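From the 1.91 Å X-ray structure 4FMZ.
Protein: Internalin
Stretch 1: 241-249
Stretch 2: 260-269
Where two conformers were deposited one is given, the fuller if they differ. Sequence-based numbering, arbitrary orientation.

Stretch 1 241-249: NLSQLTWLE
Stretch 2 260-269: AVKDLTKLKM

Two successive passes of the Internalin chain lie side by side and run parallel, burying 684 Å², with Ser 243 beside Leu 264 (CA to CA 5.6 Å), Thr 246 beside Leu 267 (3.9 Å between CA atoms) and Trp 247 beside Met 269 (CA to CA 4.7 Å). Each pass turns before it extends: stretch 1 makes a type I turn from Leu 242 to Leu 245 and becomes strand at Trp 247 to Glu 249, while stretch 2 makes two type I turns in tandem, Val 261 to Leu 264 and Leu 264 to Leu 267.

Stretch 2 opens in a 3-10 segment at Ala 260 and Val 261. Val 261, chi1 m, brings CG1 to 4.3 Å from CD2 of Leu 248, a loose apolar contact. The first turn is closed by Leu 264 N donating to Val 261 O at 3.0 Å; Lys 262, modelled only to CB, and Asp 263 form its middle and stay clear of stretch 1.

Leu 264 (phi/psi -86/68, rotamer m,t) ends one turn and starts the next. Its CA-to-CB bond points sideways, yet its methyls reach across: CD2 lies 3.3 Å from Leu 242 O, and CD1 packs 3.9 Å from CD2 of Leu 245, which is t,p. Leu 242 repeats the Leu 264 conformation closely, at -82/76 and m,t, and its carbonyl O accepts from Leu 245 N at 3.0 Å, just as Leu 264 O accepts from Leu 267 N at 3.2 Å.

Thr 265 leaves the interface to Lys 266, whose CB points toward stretch 1. Its chain, m,t and modelled as far as CD, ends with CD 3.8 Å from OE1 of Gln 244. Its backbone is joined by water: one molecule accepts from Lys 266 N at 2.9 Å and donates to Ser 243 O at 2.8 Å and Leu 245 O at 2.7 Å, filling the gap before direct pairing begins.

Leu 267 (-56/123, m,t) sends CD2 inward, 3.8 Å from CB of Leu 248 and 4.2 Å from CG of Leu 245. Its N comes within 3.2 Å of Leu 245 O, but the angle is too poor for a hydrogen bond.

Direct pairing starts at Thr 246, whose carbonyl O accepts twice, from Lys 268 N at 2.8 Å and from Met 269 N at 3.1 Å. Both residues preceding the bridge share a similar backbone, Thr 246 at -116/-31 and Lys 268 at -108/-30.

Met 269, a selenomethionine (-126/125, chi1 148°, chi2 p, chi3 114°), completes the parallel bridge: its O accepts from Leu 248 N at 2.9 Å. Its side chain shares a sheet face with Trp 247 (-131/116, chi1 t, chi2 -73°). CG of Met 269 sits 3.4 Å from the centroid of the Trp 247 five-membered ring, 7° off the normal, and CE of Met 269 lies 3.4 Å from CZ2 of Trp 247. Trp 247 NE1 donates to Glu 249 OE2 at 2.7 Å.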

# COMPACT_ATOMS: atom_id res chain seq x y z
N ASN A 241 -18.43 -16.09 2.80
CA ASN A 241 -17.83 -17.22 2.07
C ASN A 241 -16.34 -17.03 1.77
O ASN A 241 -15.77 -17.84 1.03
CB ASN A 241 -18.60 -17.49 0.78
CG ASN A 241 -20.08 -17.71 0.99
OD1 ASN A 241 -20.91 -17.11 0.31
ND2 ASN A 241 -20.44 -18.53 1.95
N LEU A 242 -15.70 -16.03 2.37
CA LEU A 242 -14.27 -15.80 2.13
C LEU A 242 -13.48 -16.75 3.03
O LEU A 242 -12.90 -16.34 4.02
CB LEU A 242 -13.90 -14.31 2.34
CG LEU A 242 -14.68 -13.27 1.51
CD1 LEU A 242 -14.16 -11.88 1.78
CD2 LEU A 242 -14.63 -13.55 0.01
N SER A 243 -13.44 -18.04 2.61
CA SER A 243 -12.81 -19.17 3.31
C SER A 243 -11.35 -18.94 3.71
O SER A 243 -10.88 -19.50 4.70
CB SER A 243 -12.90 -20.44 2.46
OG SER A 243 -12.03 -20.40 1.33
N GLN A 244 -10.63 -18.15 2.92
CA GLN A 244 -9.20 -17.93 3.16
C GLN A 244 -8.91 -16.71 4.03
O GLN A 244 -7.74 -16.43 4.27
CB GLN A 244 -8.44 -17.80 1.81
CG GLN A 244 -8.56 -19.00 0.88
CD GLN A 244 -8.27 -20.32 1.56
OE1 GLN A 244 -7.18 -20.57 2.05
NE2 GLN A 244 -9.28 -21.18 1.61
N LEU A 245 -9.93 -15.99 4.54
CA LEU A 245 -9.69 -14.80 5.35
C LEU A 245 -8.99 -15.17 6.68
O LEU A 245 -9.48 -16.03 7.42
CB LEU A 245 -11.02 -14.05 5.57
CG LEU A 245 -10.95 -12.55 5.82
CD1 LEU A 245 -10.39 -11.80 4.61
CD2 LEU A 245 -12.33 -12.01 6.13
N THR A 246 -7.81 -14.58 6.94
CA THR A 246 -6.96 -14.86 8.12
C THR A 246 -6.82 -13.62 9.01
O THR A 246 -6.57 -13.75 10.20
CB THR A 246 -5.56 -15.33 7.60
OG1 THR A 246 -5.75 -16.37 6.63
CG2 THR A 246 -4.59 -15.80 8.68
N TRP A 247 -6.88 -12.43 8.41
CA TRP A 247 -6.66 -11.16 9.11
C TRP A 247 -7.79 -10.22 8.73
O TRP A 247 -7.95 -9.88 7.54
CB TRP A 247 -5.28 -10.58 8.71
CG TRP A 247 -4.81 -9.41 9.52
CD1 TRP A 247 -5.28 -8.13 9.47
CD2 TRP A 247 -3.71 -9.40 10.45
NE1 TRP A 247 -4.59 -7.34 10.35
CE2 TRP A 247 -3.62 -8.09 10.96
CE3 TRP A 247 -2.82 -10.38 10.92
CZ2 TRP A 247 -2.62 -7.71 11.88
CZ3 TRP A 247 -1.85 -10.01 11.85
CH2 TRP A 247 -1.78 -8.70 12.34
N LEU A 248 -8.60 -9.83 9.70
CA LEU A 248 -9.74 -8.97 9.41
C LEU A 248 -9.79 -7.80 10.40
O LEU A 248 -9.99 -8.02 11.59
CB LEU A 248 -11.07 -9.78 9.42
CG LEU A 248 -12.40 -9.00 9.28
CD1 LEU A 248 -12.44 -8.18 7.99
CD2 LEU A 248 -13.59 -9.95 9.30
N GLU A 249 -9.63 -6.57 9.88
CA GLU A 249 -9.69 -5.32 10.66
C GLU A 249 -10.83 -4.50 10.12
O GLU A 249 -10.78 -4.08 8.96
CB GLU A 249 -8.37 -4.52 10.58
CG GLU A 249 -7.16 -5.18 11.22
CD GLU A 249 -5.86 -4.42 11.06
OE1 GLU A 249 -5.85 -3.32 10.46
OE2 GLU A 249 -4.83 -4.94 11.55
N ALA A 260 -21.87 -13.34 10.15
CA ALA A 260 -21.16 -13.61 8.90
C ALA A 260 -19.73 -14.19 9.07
O ALA A 260 -19.20 -14.72 8.10
CB ALA A 260 -21.07 -12.33 8.08
N VAL A 261 -19.11 -14.08 10.26
CA VAL A 261 -17.74 -14.60 10.44
C VAL A 261 -17.74 -16.09 10.86
O VAL A 261 -16.66 -16.66 11.00
CB VAL A 261 -16.88 -13.75 11.43
CG1 VAL A 261 -16.79 -12.28 10.99
CG2 VAL A 261 -17.37 -13.87 12.87
N LYS A 262 -18.92 -16.69 11.05
CA LYS A 262 -19.14 -18.06 11.54
C LYS A 262 -18.26 -19.13 10.87
O LYS A 262 -17.70 -19.97 11.57
CB LYS A 262 -20.62 -18.47 11.38
N ASP A 263 -18.12 -19.09 9.53
CA ASP A 263 -17.37 -20.11 8.82
C ASP A 263 -15.96 -19.67 8.41
O ASP A 263 -15.26 -20.42 7.72
CB ASP A 263 -18.15 -20.59 7.59
CG ASP A 263 -19.48 -21.21 7.97
OD1 ASP A 263 -19.47 -22.20 8.75
OD2 ASP A 263 -20.53 -20.69 7.53
N LEU A 264 -15.50 -18.51 8.91
CA LEU A 264 -14.16 -18.03 8.59
C LEU A 264 -13.18 -18.67 9.57
O LEU A 264 -12.60 -17.99 10.41
CB LEU A 264 -14.10 -16.49 8.59
CG LEU A 264 -15.21 -15.74 7.80
CD1 LEU A 264 -14.97 -14.24 7.83
CD2 LEU A 264 -15.31 -16.22 6.34
N THR A 265 -13.00 -19.99 9.45
CA THR A 265 -12.21 -20.81 10.35
C THR A 265 -10.68 -20.62 10.24
O THR A 265 -9.96 -21.22 11.03
CB THR A 265 -12.58 -22.29 10.20
OG1 THR A 265 -12.40 -22.67 8.84
CG2 THR A 265 -14.01 -22.59 10.65
N LYS A 266 -10.20 -19.81 9.28
CA LYS A 266 -8.76 -19.55 9.18
C LYS A 266 -8.40 -18.23 9.88
O LYS A 266 -7.21 -17.95 10.05
CB LYS A 266 -8.27 -19.56 7.71
CG LYS A 266 -8.20 -20.96 7.12
CD LYS A 266 -7.38 -21.02 5.84
N LEU A 267 -9.42 -17.45 10.33
CA LEU A 267 -9.19 -16.17 11.01
C LEU A 267 -8.30 -16.32 12.24
O LEU A 267 -8.60 -17.10 13.14
CB LEU A 267 -10.49 -15.49 11.43
CG LEU A 267 -11.25 -14.66 10.39
CD1 LEU A 267 -12.52 -14.10 10.99
CD2 LEU A 267 -10.40 -13.50 9.88
N LYS A 268 -7.18 -15.58 12.23
CA LYS A 268 -6.21 -15.49 13.32
C LYS A 268 -6.32 -14.13 14.00
O LYS A 268 -6.01 -14.00 15.19
CB LYS A 268 -4.77 -15.69 12.81
CG LYS A 268 -4.48 -17.07 12.17
CD LYS A 268 -4.29 -18.18 13.21
CE LYS A 268 -3.08 -19.04 12.94
NZ LYS A 268 -1.81 -18.33 13.25
N MSE A 269 -6.73 -13.09 13.23
CA MSE A 269 -6.86 -11.73 13.73
C MSE A 269 -8.26 -11.21 13.44
O MSE A 269 -8.72 -11.21 12.29
CB MSE A 269 -5.78 -10.81 13.11
CG MSE A 269 -6.22 -9.33 12.89
SE MSE A 269 -6.45 -8.34 14.50
CE MSE A 269 -4.98 -7.04 14.30
O HOH W 1 -11.22 -18.12 7.14